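Local coordinates for protein A151R (African swine fever virus Georgia 2007/1, PDB 7CMA) that is a zinc-binding non-structural protein of the virus, possibly an oxygenase, whose molecular role is not established, at residues G29-L34 and K77-W82. Sequence-based numbering, arbitrary orientation.
Sequences GTILLL and KMIYNW
Leu33 lies over one face of the Trp82 indole: CD2 of Leu33 is 3.8 Å from the centroid of the Trp82 six-membered ring and 14° off its normal, a geometry that qualifies as a CH-pi contact. CB and CG of the leucine run obliquely across the same benzo ring: CB of Leu33 comes within 3.7 Å of CH2 of Trp82, while CG of Leu33 sits near CZ3 of Trp82. With its CG anti to the backbone N (chi1 171°), Trp82 sends the indole off the helix toward the strand, and the six-membered ring is the part that meets it. The rim of that ring meets the backbone of the next residue, Leu34 O lying near the ring plane at 3.2 Å from Trp82 CH2; the Leu34 CB, by contrast, is directed away from the helix. No hydrogen bond joins the two segments, whose 251 Å² of buried surface comes chiefly from Trp82, Leu33 and Ile79. The contact packs helix 72-84 on one face of the antiparallel five-stranded sheet, and the axes of strand 30-34 and helix 77-82 approach to 11.0 Å, with 17° between their N-to-C directions, nearly parallel. Alternation along the strand puts Ile31 on the same face as Leu33, and its CG2 meets CD1 of Ile79 at 4.3 Å, a looser branch-to-branch touch. Ile92 of the adjoining strand 90-94 touches Ile31, Ile79 and Trp82, and Ile21 and Leu25 of helix 3-28 pack on Ile31.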
loop_
_atom_site.group_PDB
_atom_site.type_symbol
_atom_site.label_atom_id
_atom_site.label_comp_id
_atom_site.label_asym_id
_atom_site.label_seq_id
_atom_site.Cartn_x
_atom_site.Cartn_y
_atom_site.Cartn_z
ATOM N N GLY A 29 20.974 -18.592 -0.908
ATOM C CA GLY A 29 22.401 -18.374 -1.218
ATOM C C GLY A 29 22.672 -18.283 -2.715
ATOM O O GLY A 29 23.859 -18.248 -3.088
ATOM N N THR A 30 21.630 -18.201 -3.549
ATOM C CA THR A 30 21.820 -18.172 -5.026
ATOM C C THR A 30 20.652 -17.441 -5.692
ATOM O O THR A 30 19.494 -17.687 -5.314
ATOM C CB THR A 30 22.030 -19.585 -5.590
ATOM O OG1 THR A 30 22.097 -19.491 -7.011
ATOM C CG2 THR A 30 20.940 -20.559 -5.203
ATOM N N ILE A 31 20.974 -16.550 -6.632
ATOM C CA ILE A 31 20.002 -15.690 -7.366
ATOM C C ILE A 31 20.432 -15.631 -8.833
ATOM O O ILE A 31 21.625 -15.346 -9.096
ATOM C CB ILE A 31 19.919 -14.286 -6.739
ATOM C CG1 ILE A 31 19.279 -14.323 -5.346
ATOM C CG2 ILE A 31 19.197 -13.324 -7.670
ATOM C CD1 ILE A 31 18.605 -13.029 -4.940
ATOM N N LEU A 32 19.505 -15.946 -9.737
ATOM C CA LEU A 32 19.675 -15.782 -11.201
ATOM C C LEU A 32 19.079 -14.437 -11.631
ATOM O O LEU A 32 17.969 -14.102 -11.174
ATOM C CB LEU A 32 18.990 -16.956 -11.909
ATOM C CG LEU A 32 19.619 -18.326 -11.659
ATOM C CD1 LEU A 32 18.801 -19.432 -12.316
ATOM C CD2 LEU A 32 21.057 -18.363 -12.151
ATOM N N LEU A 33 19.829 -13.671 -12.422
ATOM C CA LEU A 33 19.369 -12.391 -13.018
ATOM C C LEU A 33 18.925 -12.642 -14.463
ATOM O O LEU A 33 19.700 -13.265 -15.219
ATOM C CB LEU A 33 20.515 -11.378 -12.947
ATOM C CG LEU A 33 20.791 -10.790 -11.560
ATOM C CD1 LEU A 33 21.555 -11.774 -10.689
ATOM C CD2 LEU A 33 21.556 -9.480 -11.669
ATOM N N LEU A 34 17.675 -12.298 -14.788
ATOM C CA LEU A 34 17.081 -12.554 -16.126
ATOM C C LEU A 34 16.693 -11.219 -16.782
ATOM O O LEU A 34 16.097 -10.363 -16.089
ATOM C CB LEU A 34 15.875 -13.485 -15.968
ATOM C CG LEU A 34 16.204 -14.922 -15.561
ATOM C CD1 LEU A 34 16.050 -15.107 -14.059
ATOM C CD2 LEU A 34 15.332 -15.920 -16.316
ATOM N N LYS A 77 21.319 -4.413 -2.804
ATOM C CA LYS A 77 21.232 -3.019 -3.323
ATOM C C LYS A 77 21.692 -2.981 -4.785
ATOM O O LYS A 77 21.020 -2.321 -5.588
ATOM C CB LYS A 77 22.081 -2.072 -2.470
ATOM C CG LYS A 77 21.942 -0.596 -2.817
ATOM C CD LYS A 77 22.339 0.330 -1.686
ATOM C CE LYS A 77 21.812 -0.120 -0.339
ATOM N NZ LYS A 77 22.487 0.582 0.779
ATOM N N MET A 78 22.802 -3.657 -5.103
ATOM C CA MET A 78 23.334 -3.780 -6.489
ATOM C C MET A 78 22.272 -4.417 -7.388
ATOM O O MET A 78 22.080 -3.928 -8.521
ATOM C CB MET A 78 24.600 -4.643 -6.527
ATOM C CG MET A 78 25.834 -3.946 -5.986
ATOM S SD MET A 78 27.170 -5.111 -5.592
ATOM C CE MET A 78 28.545 -3.980 -5.391
ATOM N N ILE A 79 21.582 -5.446 -6.889
ATOM C CA ILE A 79 20.542 -6.179 -7.667
ATOM C C ILE A 79 19.321 -5.266 -7.870
ATOM O O ILE A 79 18.816 -5.225 -9.003
ATOM C CB ILE A 79 20.180 -7.516 -6.991
ATOM C CG1 ILE A 79 21.371 -8.478 -6.987
ATOM C CG2 ILE A 79 18.959 -8.138 -7.652
ATOM C CD1 ILE A 79 21.128 -9.758 -6.227
ATOM N N TYR A 80 18.936 -4.479 -6.854
ATOM C CA TYR A 80 17.822 -3.498 -6.984
ATOM C C TYR A 80 18.186 -2.429 -8.024
ATOM O O TYR A 80 17.321 -2.054 -8.824
ATOM C CB TYR A 80 17.497 -2.820 -5.652
ATOM C CG TYR A 80 16.610 -1.607 -5.790
ATOM C CD1 TYR A 80 15.237 -1.738 -5.913
ATOM C CD2 TYR A 80 17.150 -0.333 -5.917
ATOM C CE1 TYR A 80 14.418 -0.639 -6.114
ATOM C CE2 TYR A 80 16.341 0.782 -6.074
ATOM C CZ TYR A 80 14.973 0.626 -6.193
ATOM O OH TYR A 80 14.173 1.718 -6.364
ATOM N N ASN A 81 19.428 -1.941 -7.993
ATOM C CA ASN A 81 19.895 -0.860 -8.903
ATOM C C ASN A 81 19.832 -1.359 -10.353
ATOM O O ASN A 81 19.318 -0.609 -11.202
ATOM C CB ASN A 81 21.286 -0.356 -8.512
ATOM C CG ASN A 81 21.256 0.546 -7.295
ATOM O OD1 ASN A 81 20.218 1.112 -6.955
ATOM N ND2 ASN A 81 22.382 0.662 -6.613
ATOM N N TRP A 82 20.099 -2.651 -10.565
ATOM C CA TRP A 82 19.975 -3.328 -11.886
ATOM C C TRP A 82 18.497 -3.407 -12.293
ATOM O O TRP A 82 18.188 -3.129 -13.465
ATOM C CB TRP A 82 20.633 -4.713 -11.839
ATOM C CG TRP A 82 20.383 -5.564 -13.046
ATOM C CD1 TRP A 82 21.038 -5.505 -14.243
ATOM C CD2 TRP A 82 19.514 -6.709 -13.126
ATOM N NE1 TRP A 82 20.577 -6.480 -15.085
ATOM C CE2 TRP A 82 19.660 -7.251 -14.420
ATOM C CE3 TRP A 82 18.586 -7.289 -12.257
ATOM C CZ2 TRP A 82 18.921 -8.353 -14.856
ATOM C CZ3 TRP A 82 17.871 -8.387 -12.680
ATOM C CH2 TRP A 82 18.021 -8.896 -13.969
#